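Local coordinates for 4-phosphoerythronate dehydrogenase (PDB 4PRK), which probably interconverts pyruvate and D-lactate with NAD as cofactor, acting as a D-lactate dehydrogenase of the D-isomer-specific 2-hydroxyacid dehydrogenase family, at residues Lys63-Tyr68 with Tyr91-Thr96; Leu230-Ala233 with Glu237-Asp240; Gly122-Asn127 with Phe133-Ser138; Ala107-Thr112 with Pro294-Phe299; Ala160-Phe165 with Pro185-Ala190. All coordinates share one frame; numbering follows the deposited sequence.

Contact 1 of 5, residues Lys63-Tyr68 with Tyr91-Thr96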
# COMPACT_ATOMS: atom_id res chain seq x y z
N LYS A 63 -13.61 -49.48 6.35
CA LYS A 63 -13.44 -50.74 5.61
C LYS A 63 -14.09 -50.59 4.25
O LYS A 63 -13.49 -50.93 3.23
CB LYS A 63 -14.04 -51.96 6.34
CG LYS A 63 -13.99 -53.25 5.51
CD LYS A 63 -14.37 -54.51 6.28
CE LYS A 63 -13.33 -54.84 7.34
NZ LYS A 63 -13.44 -56.23 7.87
N LYS A 64 -15.31 -50.07 4.25
CA LYS A 64 -16.10 -49.95 3.03
C LYS A 64 -15.61 -48.91 2.00
O LYS A 64 -15.75 -49.14 0.79
CB LYS A 64 -17.56 -49.73 3.40
CG LYS A 64 -18.15 -50.97 4.02
CD LYS A 64 -19.52 -50.70 4.59
CE LYS A 64 -20.54 -51.68 4.02
NZ LYS A 64 -21.91 -51.11 4.15
N LEU A 65 -15.04 -47.78 2.45
CA LEU A 65 -14.37 -46.84 1.51
C LEU A 65 -13.19 -47.53 0.83
O LEU A 65 -13.03 -47.46 -0.40
CB LEU A 65 -13.83 -45.60 2.22
CG LEU A 65 -14.86 -44.75 2.96
CD1 LEU A 65 -14.13 -43.67 3.74
CD2 LEU A 65 -15.89 -44.17 1.99
N ALA A 66 -12.38 -48.19 1.65
CA ALA A 66 -11.28 -49.03 1.17
C ALA A 66 -11.79 -50.11 0.23
O ALA A 66 -11.22 -50.32 -0.82
CB ALA A 66 -10.54 -49.64 2.33
N ASP A 67 -12.88 -50.79 0.61
CA ASP A 67 -13.54 -51.75 -0.29
C ASP A 67 -13.95 -51.10 -1.64
O ASP A 67 -13.86 -51.76 -2.68
CB ASP A 67 -14.78 -52.40 0.37
CG ASP A 67 -14.46 -53.70 1.12
OD1 ASP A 67 -13.35 -53.85 1.69
OD2 ASP A 67 -15.36 -54.56 1.16
N TYR A 68 -14.40 -49.84 -1.62
CA TYR A 68 -14.83 -49.17 -2.87
C TYR A 68 -13.69 -48.51 -3.65
O TYR A 68 -13.94 -47.72 -4.54
CB TYR A 68 -15.94 -48.16 -2.59
CG TYR A 68 -17.18 -48.75 -1.95
CD1 TYR A 68 -17.74 -49.95 -2.42
CD2 TYR A 68 -17.81 -48.10 -0.90
CE1 TYR A 68 -18.88 -50.48 -1.84
CE2 TYR A 68 -18.94 -48.63 -0.31
CZ TYR A 68 -19.47 -49.81 -0.78
OH TYR A 68 -20.59 -50.31 -0.18
N TYR A 91 -6.48 -48.89 6.85
CA TYR A 91 -7.06 -49.08 5.53
C TYR A 91 -6.39 -48.27 4.44
O TYR A 91 -7.01 -47.99 3.44
CB TYR A 91 -8.56 -48.78 5.56
CG TYR A 91 -9.32 -49.84 6.32
CD1 TYR A 91 -9.52 -51.10 5.77
CD2 TYR A 91 -9.80 -49.59 7.60
CE1 TYR A 91 -10.20 -52.09 6.47
CE2 TYR A 91 -10.47 -50.56 8.31
CZ TYR A 91 -10.67 -51.81 7.74
OH TYR A 91 -11.34 -52.78 8.46
N HIS A 92 -5.13 -47.89 4.63
CA HIS A 92 -4.36 -47.19 3.60
C HIS A 92 -5.05 -45.93 3.07
O HIS A 92 -4.89 -45.58 1.91
CB HIS A 92 -4.03 -48.16 2.45
CG HIS A 92 -3.21 -49.34 2.86
ND1 HIS A 92 -2.19 -49.84 2.08
CD2 HIS A 92 -3.26 -50.12 3.96
CE1 HIS A 92 -1.65 -50.88 2.68
NE2 HIS A 92 -2.27 -51.07 3.83
N LEU A 93 -5.81 -45.25 3.93
CA LEU A 93 -6.55 -44.05 3.55
C LEU A 93 -5.75 -42.77 3.86
O LEU A 93 -5.78 -42.31 5.01
CB LEU A 93 -7.91 -43.99 4.28
CG LEU A 93 -9.06 -44.93 3.85
CD1 LEU A 93 -10.09 -45.09 4.97
CD2 LEU A 93 -9.74 -44.44 2.57
N THR A 94 -5.07 -42.19 2.87
CA THR A 94 -4.47 -40.85 3.04
C THR A 94 -5.59 -39.92 3.57
O THR A 94 -6.76 -40.12 3.26
CB THR A 94 -3.81 -40.25 1.74
OG1 THR A 94 -2.76 -41.10 1.24
CG2 THR A 94 -3.22 -38.85 1.99
N VAL A 95 -5.24 -38.95 4.42
CA VAL A 95 -6.16 -37.89 4.90
C VAL A 95 -5.61 -36.52 4.47
O VAL A 95 -4.45 -36.21 4.74
CB VAL A 95 -6.35 -37.95 6.43
CG1 VAL A 95 -7.51 -37.05 6.91
CG2 VAL A 95 -6.59 -39.40 6.86
N THR A 96 -6.43 -35.74 3.77
CA THR A 96 -6.06 -34.38 3.42
C THR A 96 -7.04 -33.42 4.06
O THR A 96 -8.15 -33.82 4.51
CB THR A 96 -6.03 -34.07 1.88
OG1 THR A 96 -7.34 -34.23 1.30
CG2 THR A 96 -5.01 -34.95 1.15
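Tyr-91 lays one face of its ring against Lys-63. The tight part of the contact is here. The CA of Lys-63 sits 3.7 Å from the centroid of the Tyr-91 ring, 17° off the ring normal, so a backbone CH meets the pi cloud. Ala-66, one turn further along the helix, adds its methyl: CB lies 3.9 Å from CD1 of Tyr-91 and approaches the ring obliquely. The side chain of Lys-63 takes a different course. Its CG is anti to the backbone N (chi1 174°), which carries the chain out past the phenol end of the ring. A bend at chi3 then brings CE to 3.1 Å from OH of Tyr-91. The ammonium runs on to the exposed side, with NZ 4.1 Å from that OH. The hydroxyl has its polar partner in Glu-59, to which it is hydrogen-bonded. On the inner side the two segments meet more loosely. There CB of Leu-65 and CD2 of Leu-93, both buried, are 4.3 Å apart. Between the two parts the chain turns at His-92, whose positive phi closes helix 85-90 in a Schellman motif. The contact thus sets helix 60-67 against the turn that leads into strand 94-96. It is the last strand of the five-stranded parallel sheet, paired with strand 72-75 and touched by helix 301-319; Val-95 also bonds the backbone of Val-328.

Contact 2 of 5, residues Leu230-Ala233 with Glu237-Asp240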
# COMPACT_ATOMS: atom_id res chain seq x y z
N LEU A 230 -9.73 -4.87 21.72
CA LEU A 230 -9.28 -6.23 21.65
C LEU A 230 -10.07 -6.93 20.56
O LEU A 230 -11.27 -6.86 20.55
CB LEU A 230 -9.52 -6.98 22.98
CG LEU A 230 -9.15 -8.50 22.87
CD1 LEU A 230 -7.68 -8.67 22.52
CD2 LEU A 230 -9.44 -9.31 24.14
N ILE A 231 -9.39 -7.61 19.65
CA ILE A 231 -10.07 -8.36 18.59
C ILE A 231 -9.66 -9.80 18.70
O ILE A 231 -8.49 -10.07 18.68
CB ILE A 231 -9.66 -7.84 17.20
CG1 ILE A 231 -10.03 -6.38 16.98
CG2 ILE A 231 -10.28 -8.71 16.11
CD1 ILE A 231 -11.51 -6.07 16.98
N ASN A 232 -10.62 -10.72 18.78
CA ASN A 232 -10.37 -12.18 18.70
C ASN A 232 -11.20 -12.85 17.61
O ASN A 232 -12.41 -13.16 17.78
CB ASN A 232 -10.72 -12.88 20.00
CG ASN A 232 -10.28 -14.34 20.00
OD1 ASN A 232 -9.46 -14.76 19.16
ND2 ASN A 232 -10.81 -15.11 20.93
N ALA A 233 -10.52 -13.13 16.52
CA ALA A 233 -11.06 -13.92 15.43
C ALA A 233 -10.24 -15.18 15.25
O ALA A 233 -10.29 -15.80 14.17
CB ALA A 233 -11.06 -13.13 14.14
N GLU A 237 -11.28 -19.72 23.27
CA GLU A 237 -10.72 -20.16 24.54
C GLU A 237 -9.38 -19.49 24.87
O GLU A 237 -8.81 -19.70 25.95
CB GLU A 237 -10.53 -21.67 24.54
CG GLU A 237 -11.83 -22.47 24.48
CD GLU A 237 -12.45 -22.52 23.10
OE1 GLU A 237 -11.84 -22.04 22.10
OE2 GLU A 237 -13.59 -23.01 23.04
N LEU A 238 -8.89 -18.67 23.95
CA LEU A 238 -7.71 -17.89 24.22
C LEU A 238 -7.98 -16.81 25.21
O LEU A 238 -7.07 -16.32 25.82
CB LEU A 238 -7.21 -17.21 22.96
CG LEU A 238 -6.76 -18.11 21.84
CD1 LEU A 238 -6.43 -17.20 20.66
CD2 LEU A 238 -5.56 -18.93 22.28
N VAL A 239 -9.24 -16.40 25.32
CA VAL A 239 -9.64 -15.26 26.11
C VAL A 239 -10.54 -15.71 27.25
O VAL A 239 -11.50 -16.42 27.02
CB VAL A 239 -10.42 -14.26 25.26
CG1 VAL A 239 -10.99 -13.15 26.14
CG2 VAL A 239 -9.52 -13.69 24.16
N ASP A 240 -10.21 -15.28 28.46
CA ASP A 240 -11.05 -15.50 29.64
C ASP A 240 -12.21 -14.52 29.57
O ASP A 240 -12.06 -13.35 29.94
CB ASP A 240 -10.23 -15.23 30.93
CG ASP A 240 -11.05 -15.43 32.24
OD1 ASP A 240 -12.27 -15.19 32.31
OD2 ASP A 240 -10.42 -15.81 33.21
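Asn-232 and Val-239 face each other across a bend of the chain, with CA atoms 8.1 Å apart, too far for backbone pairing, so side chains fill the gap. Asn-232 has CG anti to its N (chi1 -172°), and this sends the amide across toward the loop. ND2 of Asn-232 comes to 3.8 Å from CG2 of Val-239; the two side chains lie alongside, pointing opposite ways. The side chain of Leu-238 runs roughly perpendicular to that of Asn-232, with CD1 of Leu-238 4.2 Å from OD1 of Asn-232. Two residues earlier on the strand the contact is apolar: CD2 of Leu-230 is 4.4 Å from the same CG2 of Val-239.

The amide is buried, yet both its ends are satisfied by the short link between the segments. OD1 of Asn-232 accepts from the N of Ala-234, the bond of an Asx turn, while ND2 donates to the O of Arg-235. These two bonds fix the rotation of the amide and hold the chain as it turns back. Val-239 also packs on Leu-204 of the neighbouring strand. Further on, Asp-240 is the N-cap of helix 241-250, its OD1 taking the N of Ala-243. Strand, loop at the C-terminal end of a parallel sheet, then helix is the repeating pattern of the Rossmann fold, which generally binds its dinucleotide along that end.

Contact 3 of 5, residues Gly122-Asn127 with Phe133-Ser138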
# COMPACT_ATOMS: atom_id res chain seq x y z
N GLY A 122 -21.18 2.07 17.29
CA GLY A 122 -22.21 1.45 18.09
C GLY A 122 -22.50 2.27 19.32
O GLY A 122 -23.62 2.30 19.78
N GLU A 123 -21.49 2.92 19.86
CA GLU A 123 -21.70 3.83 20.96
C GLU A 123 -22.50 5.08 20.48
O GLU A 123 -23.40 5.53 21.19
CB GLU A 123 -20.38 4.21 21.62
CG GLU A 123 -19.62 3.03 22.22
CD GLU A 123 -18.21 3.39 22.70
OE1 GLU A 123 -17.20 2.93 22.16
OE2 GLU A 123 -18.10 4.20 23.60
N PHE A 124 -22.20 5.61 19.29
CA PHE A 124 -23.03 6.68 18.75
C PHE A 124 -24.46 6.17 18.60
O PHE A 124 -25.40 6.90 18.87
CB PHE A 124 -22.61 7.17 17.37
CG PHE A 124 -21.45 8.10 17.37
CD1 PHE A 124 -21.64 9.44 17.69
CD2 PHE A 124 -20.18 7.65 16.98
CE1 PHE A 124 -20.58 10.31 17.66
CE2 PHE A 124 -19.12 8.52 16.94
CZ PHE A 124 -19.32 9.85 17.26
N LYS A 125 -24.63 4.94 18.14
CA LYS A 125 -25.99 4.40 17.99
C LYS A 125 -26.76 4.32 19.32
O LYS A 125 -27.92 4.76 19.38
CB LYS A 125 -26.02 3.03 17.32
CG LYS A 125 -27.33 2.80 16.57
CD LYS A 125 -27.54 1.35 16.22
CE LYS A 125 -28.66 1.15 15.18
NZ LYS A 125 -29.95 1.70 15.67
N ALA A 126 -26.14 3.74 20.34
CA ALA A 126 -26.77 3.62 21.65
C ALA A 126 -27.18 5.00 22.18
O ALA A 126 -28.24 5.18 22.77
CB ALA A 126 -25.81 2.98 22.62
N ASN A 127 -26.34 5.99 21.89
CA ASN A 127 -26.61 7.36 22.23
C ASN A 127 -27.80 7.95 21.44
O ASN A 127 -28.68 8.61 22.00
CB ASN A 127 -25.35 8.16 21.94
CG ASN A 127 -24.89 8.95 23.11
OD1 ASN A 127 -24.97 8.50 24.24
ND2 ASN A 127 -24.37 10.14 22.84
N PHE A 133 -27.74 13.11 19.87
CA PHE A 133 -27.10 13.16 18.56
C PHE A 133 -25.88 14.07 18.59
O PHE A 133 -25.45 14.58 17.57
CB PHE A 133 -28.10 13.62 17.48
CG PHE A 133 -29.23 12.65 17.24
CD1 PHE A 133 -30.34 12.62 18.09
CD2 PHE A 133 -29.18 11.75 16.18
CE1 PHE A 133 -31.37 11.71 17.89
CE2 PHE A 133 -30.22 10.86 15.96
CZ PHE A 133 -31.32 10.84 16.81
N THR A 134 -25.29 14.25 19.77
CA THR A 134 -24.17 15.17 19.88
C THR A 134 -22.85 14.48 19.51
O THR A 134 -22.83 13.32 19.08
CB THR A 134 -24.07 15.81 21.29
OG1 THR A 134 -23.96 14.79 22.26
CG2 THR A 134 -25.32 16.67 21.61
N ASN A 135 -21.75 15.24 19.64
CA ASN A 135 -20.40 14.73 19.52
C ASN A 135 -19.60 14.99 20.78
O ASN A 135 -18.63 15.75 20.74
CB ASN A 135 -19.66 15.37 18.34
CG ASN A 135 -20.26 15.03 16.98
OD1 ASN A 135 -21.16 14.18 16.84
ND2 ASN A 135 -19.76 15.69 15.97
N PRO A 136 -19.97 14.32 21.89
CA PRO A 136 -19.20 14.42 23.12
C PRO A 136 -17.76 13.88 22.97
O PRO A 136 -17.53 12.98 22.20
CB PRO A 136 -19.98 13.50 24.07
CG PRO A 136 -20.55 12.46 23.18
CD PRO A 136 -21.03 13.30 22.01
N ASP A 137 -16.83 14.36 23.79
CA ASP A 137 -15.41 13.92 23.70
C ASP A 137 -15.18 12.44 24.01
O ASP A 137 -14.23 11.84 23.53
CB ASP A 137 -14.56 14.75 24.61
CG ASP A 137 -13.11 14.48 24.46
OD1 ASP A 137 -12.46 14.90 23.44
OD2 ASP A 137 -12.62 13.84 25.40
N SER A 138 -16.09 11.85 24.79
CA SER A 138 -16.00 10.49 25.15
C SER A 138 -16.16 9.58 23.90
O SER A 138 -15.77 8.43 23.95
CB SER A 138 -17.12 10.16 26.12
OG SER A 138 -18.36 10.27 25.44
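Phe-124 and Asn-127 reach the loop 133-138 from a helix whose shortest backbone bond here runs from Ala-126 N to Gly-122 O, at 3.0 Å. The next bond, Asn-127 N to Glu-123 O, is 3.1 Å long. CB of Phe-124 points alongside the loop; CG anti to the carbonyl carbon (chi1 -79°) brings the end of the ring nearer to it. The ring meets the loop at its edge: CE1 of Phe-124 is 4.0 Å from O of Thr-134, which lies near the ring plane. The side chain of Asn-135 crosses the ring obliquely, its amide plane turned 80° from the ring.

Both segments belong to the excursion between helix 103-118 and strand 148-152, the first strand in sequence of the NAD-binding Rossmann sheet. In this family that part of the chain commonly serves in dimer formation, and here it does so. Phe-133 turns from the helix and meets Tyr-267 of the second subunit edge-to-face. Asp-137 holds Ser-11 of that subunit through OD1 and Glu-10 of that subunit through its backbone N. Phe-124 also packs on Ser-296 of the second subunit.

The loop comes nearest the helix backbone at its start, where the CA atoms of Asn-127 and Phe-133 are 6.9 Å apart. Thr-134 is held by its OG1, hydrogen-bonded to Asp-132. Past it, Pro-136 lies loosely on the helix, its CG 4.5 Å from ND2 of Asn-127.

Contact 4 of 5, residues Ala107-Thr112 with Pro294-Phe299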
# COMPACT_ATOMS: atom_id res chain seq x y z
N ALA A 107 -8.78 -11.91 8.06
CA ALA A 107 -8.08 -10.71 8.42
C ALA A 107 -8.97 -9.50 8.22
O ALA A 107 -9.00 -8.58 9.02
CB ALA A 107 -6.85 -10.59 7.57
N GLU A 108 -9.80 -9.55 7.19
CA GLU A 108 -10.65 -8.40 6.86
C GLU A 108 -11.79 -8.25 7.86
O GLU A 108 -12.26 -7.13 8.15
CB GLU A 108 -11.17 -8.52 5.41
CG GLU A 108 -10.11 -8.18 4.37
CD GLU A 108 -10.55 -8.27 2.91
OE1 GLU A 108 -11.78 -8.32 2.62
OE2 GLU A 108 -9.66 -8.21 2.03
N MET A 109 -12.21 -9.35 8.42
CA MET A 109 -13.27 -9.30 9.45
C MET A 109 -12.64 -8.63 10.71
O MET A 109 -13.20 -7.71 11.31
CB MET A 109 -13.84 -10.71 9.76
CG MET A 109 -14.85 -10.74 10.89
SD MET A 109 -16.35 -9.81 10.51
CE MET A 109 -17.53 -11.14 10.58
N ALA A 110 -11.44 -9.06 11.05
CA ALA A 110 -10.75 -8.45 12.16
C ALA A 110 -10.58 -6.95 11.98
O ALA A 110 -10.86 -6.18 12.87
CB ALA A 110 -9.42 -9.11 12.30
N VAL A 111 -10.09 -6.53 10.81
CA VAL A 111 -9.85 -5.12 10.55
C VAL A 111 -11.17 -4.35 10.61
O VAL A 111 -11.25 -3.28 11.22
CB VAL A 111 -9.24 -4.91 9.16
CG1 VAL A 111 -9.33 -3.47 8.68
CG2 VAL A 111 -7.83 -5.39 9.15
N THR A 112 -12.17 -4.88 9.90
CA THR A 112 -13.48 -4.26 9.85
C THR A 112 -14.02 -4.02 11.25
O THR A 112 -14.50 -2.91 11.59
CB THR A 112 -14.47 -5.19 9.10
OG1 THR A 112 -14.14 -5.21 7.73
CG2 THR A 112 -15.85 -4.74 9.21
N PRO A 294 -20.97 -14.74 14.73
CA PRO A 294 -21.00 -16.18 14.94
C PRO A 294 -19.98 -16.95 14.16
O PRO A 294 -20.35 -17.68 13.25
CB PRO A 294 -22.42 -16.55 14.47
CG PRO A 294 -22.78 -15.51 13.49
CD PRO A 294 -21.90 -14.33 13.69
N HIS A 295 -18.71 -16.76 14.49
CA HIS A 295 -17.60 -17.43 13.83
C HIS A 295 -17.79 -17.36 12.31
O HIS A 295 -17.61 -18.35 11.59
CB HIS A 295 -17.43 -18.89 14.33
CG HIS A 295 -15.99 -19.27 14.60
ND1 HIS A 295 -14.99 -19.15 13.65
CD2 HIS A 295 -15.38 -19.74 15.72
CE1 HIS A 295 -13.83 -19.51 14.18
NE2 HIS A 295 -14.04 -19.87 15.43
N SER A 296 -18.09 -16.18 11.80
CA SER A 296 -18.26 -16.03 10.40
C SER A 296 -17.09 -15.25 9.73
O SER A 296 -17.23 -14.76 8.57
CB SER A 296 -19.61 -15.34 10.15
OG SER A 296 -19.71 -14.02 10.77
N ALA A 297 -15.95 -15.07 10.42
CA ALA A 297 -14.84 -14.32 9.73
C ALA A 297 -14.51 -15.02 8.39
O ALA A 297 -14.23 -14.40 7.38
CB ALA A 297 -13.60 -14.22 10.61
N TYR A 298 -14.57 -16.34 8.37
CA TYR A 298 -14.23 -17.09 7.16
C TYR A 298 -15.26 -16.96 6.03
O TYR A 298 -14.97 -17.36 4.91
CB TYR A 298 -14.11 -18.61 7.49
CG TYR A 298 -15.51 -19.22 7.55
CD1 TYR A 298 -16.29 -19.14 8.70
CD2 TYR A 298 -16.07 -19.81 6.43
CE1 TYR A 298 -17.57 -19.65 8.73
CE2 TYR A 298 -17.36 -20.30 6.44
CZ TYR A 298 -18.11 -20.21 7.58
OH TYR A 298 -19.40 -20.69 7.55
N PHE A 299 -16.45 -16.43 6.29
CA PHE A 299 -17.60 -16.75 5.43
C PHE A 299 -17.69 -15.78 4.25
O PHE A 299 -18.53 -14.82 4.27
CB PHE A 299 -18.87 -16.75 6.31
CG PHE A 299 -20.12 -17.21 5.61
CD1 PHE A 299 -20.12 -18.31 4.76
CD2 PHE A 299 -21.33 -16.59 5.87
CE1 PHE A 299 -21.27 -18.71 4.13
CE2 PHE A 299 -22.49 -17.00 5.25
CZ PHE A 299 -22.46 -18.08 4.39
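Met-109 and Ala-297 join two parts of the D-2-hydroxyacid dehydrogenase fold that each lie next to a chain crossing between its domains. One is helix 103-118, which follows strand 94-96 of the five-stranded sheet. The other, with a type I turn from Ser-296 to Phe-299, leads from strand 290-292 into helix 301-319, which packs back on that sheet. Along the helix, Ala-107 faces the other way and packs on helix 155-167. Glu-108 forms a salt bridge with Arg-104, and its OE1 takes the N of Ile-144 of the second subunit.

Met-109 carries the contact. Its CB lies 3.6 Å from CB of Ala-297, a tight apolar meeting. With CG anti to the backbone N (chi1 175°), the chain runs alongside the alanine, and CG of Met-109 is 3.7 Å from the same CB. Bends at chi2 and chi3 then swing CE to 3.6 Å from OG of Ser-296. That hydroxyl is buried and finds no polar partner in the model. The loop itself is held by Asp-259, which accepts from the N atoms of Ser-296 and Ala-297. An alanine in place of Met-109 would keep the CB contact but would probably open a gap beside the hydroxyl of Ser-296, where CG, SD and CE had been.

At Thr-112, OG1 donates to O of Glu-108 at 2.7 Å, tilted 31° from the carbonyl plane, while N reaches that oxygen from the opposite face at 2.9 Å.

Contact 5 of 5, residues Ala160-Phe165 with Pro185-Ala190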
# COMPACT_ATOMS: atom_id res chain seq x y z
N ALA A 160 -1.73 -11.06 7.10
CA ALA A 160 -2.64 -10.30 6.26
C ALA A 160 -3.21 -9.06 7.02
O ALA A 160 -3.40 -7.97 6.42
CB ALA A 160 -3.78 -11.22 5.77
N VAL A 161 -3.48 -9.23 8.30
CA VAL A 161 -3.95 -8.11 9.13
C VAL A 161 -2.91 -7.00 9.19
O VAL A 161 -3.23 -5.82 9.13
CB VAL A 161 -4.27 -8.52 10.58
CG1 VAL A 161 -4.52 -7.27 11.51
CG2 VAL A 161 -5.47 -9.43 10.58
N ALA A 162 -1.67 -7.41 9.27
CA ALA A 162 -0.53 -6.52 9.34
C ALA A 162 -0.31 -5.77 8.00
O ALA A 162 -0.09 -4.55 7.97
CB ALA A 162 0.69 -7.34 9.73
N GLN A 163 -0.42 -6.50 6.90
CA GLN A 163 -0.38 -5.87 5.56
C GLN A 163 -1.46 -4.79 5.41
O GLN A 163 -1.19 -3.70 4.96
CB GLN A 163 -0.57 -6.95 4.46
CG GLN A 163 0.54 -8.04 4.50
CD GLN A 163 0.33 -9.23 3.57
OE1 GLN A 163 0.56 -10.39 3.95
NE2 GLN A 163 -0.04 -8.96 2.34
N ILE A 164 -2.68 -5.09 5.79
CA ILE A 164 -3.78 -4.13 5.64
C ILE A 164 -3.56 -2.93 6.57
O ILE A 164 -3.54 -1.74 6.11
CB ILE A 164 -5.15 -4.79 5.91
CG1 ILE A 164 -5.42 -5.84 4.84
CG2 ILE A 164 -6.32 -3.75 6.03
CD1 ILE A 164 -6.56 -6.78 5.24
N PHE A 165 -3.29 -3.22 7.84
CA PHE A 165 -3.08 -2.07 8.75
C PHE A 165 -1.90 -1.18 8.36
O PHE A 165 -2.01 0.04 8.36
CB PHE A 165 -3.01 -2.51 10.23
CG PHE A 165 -4.35 -2.67 10.88
CD1 PHE A 165 -5.28 -1.64 10.86
CD2 PHE A 165 -4.67 -3.81 11.54
CE1 PHE A 165 -6.52 -1.77 11.48
CE2 PHE A 165 -5.91 -3.95 12.16
CZ PHE A 165 -6.84 -2.93 12.12
N PRO A 185 8.33 -6.22 6.27
CA PRO A 185 7.95 -4.92 5.69
C PRO A 185 6.70 -4.35 6.33
O PRO A 185 6.43 -3.17 6.21
CB PRO A 185 7.61 -5.26 4.25
CG PRO A 185 8.24 -6.59 3.99
CD PRO A 185 8.25 -7.31 5.28
N TYR A 186 5.90 -5.20 6.97
CA TYR A 186 4.62 -4.77 7.50
C TYR A 186 4.51 -4.75 9.03
O TYR A 186 3.54 -4.23 9.57
CB TYR A 186 3.57 -5.70 6.97
CG TYR A 186 3.60 -5.86 5.49
CD1 TYR A 186 3.31 -4.78 4.65
CD2 TYR A 186 3.89 -7.09 4.90
CE1 TYR A 186 3.29 -4.91 3.25
CE2 TYR A 186 3.87 -7.25 3.51
CZ TYR A 186 3.59 -6.14 2.68
OH TYR A 186 3.60 -6.20 1.28
N LEU A 187 5.46 -5.31 9.75
CA LEU A 187 5.37 -5.31 11.21
C LEU A 187 6.75 -5.32 11.79
O LEU A 187 7.68 -5.50 11.05
CB LEU A 187 4.58 -6.52 11.71
CG LEU A 187 5.09 -7.91 11.37
CD1 LEU A 187 6.24 -8.36 12.28
CD2 LEU A 187 3.94 -8.90 11.46
N THR A 188 6.86 -5.10 13.11
CA THR A 188 8.13 -5.17 13.85
C THR A 188 7.91 -6.14 14.98
O THR A 188 6.92 -6.01 15.75
CB THR A 188 8.46 -3.83 14.45
OG1 THR A 188 8.67 -2.88 13.39
CG2 THR A 188 9.70 -3.92 15.38
N TYR A 189 8.75 -7.17 15.07
CA TYR A 189 8.65 -8.11 16.17
C TYR A 189 9.02 -7.44 17.52
O TYR A 189 9.82 -6.53 17.56
CB TYR A 189 9.53 -9.30 15.90
CG TYR A 189 9.05 -10.25 14.82
CD1 TYR A 189 7.97 -11.08 15.03
CD2 TYR A 189 9.76 -10.40 13.66
CE1 TYR A 189 7.55 -11.98 14.07
CE2 TYR A 189 9.35 -11.31 12.69
CZ TYR A 189 8.23 -12.10 12.92
OH TYR A 189 7.82 -12.99 11.99
N ALA A 190 8.32 -7.85 18.56
CA ALA A 190 8.46 -7.29 19.88
C ALA A 190 8.07 -8.31 20.93
O ALA A 190 7.46 -9.31 20.62
CB ALA A 190 7.63 -6.03 20.03
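Gln-163 and Tyr-186 bring their backbones to within 5.5 Å, CA to CA, where helix 155-167 passes the loop before strand 188-189. The side chains then overlap. CG of Gln-163 stands over one face of the Tyr-186 ring, 3.7 Å from its centroid and 20° off the normal, a CH-pi contact. It is offset toward the rim, with CD2 of Tyr-186 the nearest ring atom at 3.5 Å. CG of Gln-163 is anti to the carbonyl carbon (chi1 -60°), which sets it over the ring; the rest of the chain runs straight on, its amide plane 18° from the ring plane. Pro-185 covers the other face, its CB 4.1 Å above the ring plane.

Deeper in, Ala-162 meets the base of the tyrosine, CB to CB 4.3 Å. Its methyl also touches Leu-187, whose CD2 lies 4.0 Å from CB of Ala-162. Both polar ends serve the assembly: NE2 of Gln-163 bonds OH of Tyr-186 of the third subunit, and OH of Tyr-186 bonds NE2 of Gln-163 there. Replacing Tyr-186 by a leucine is likely to leave the amide of Gln-163 of the third subunit without its hydroxyl partner.

Leu-187 and Ala-162 both pack on Val-172 of strand 171-175. The helix follows strand 148-152 and what is probably a GxGxxG-type glycine turn; it is the crossover of the first beta-alpha-beta unit of a Rossmann fold.

Overall arrangement
Four of the five contacts belong to the half of the chain built on the seven-stranded Rossmann sheet; contact 1 lies on the other sheet, its centre about 35 Å from that of contact 4. Contact 4 is the hub. Its helix packs on contact 2 through Ala-110 and Ile-231, CB to CG2 3.9 Å. One turn earlier, Ala-107 of the same helix packs on contact 5: its CB lies 3.5 Å from CG2 of Val-161. Contacts 2 and 5 reach the same sheet, centres about 19 Å apart, on a fold that probably holds NAD. Contact 3 is peripheral, about 25 Å from contact 4 between centres. Both touch the second subunit, whereas contact 5 meets the third and, through Pro-185, the fourth.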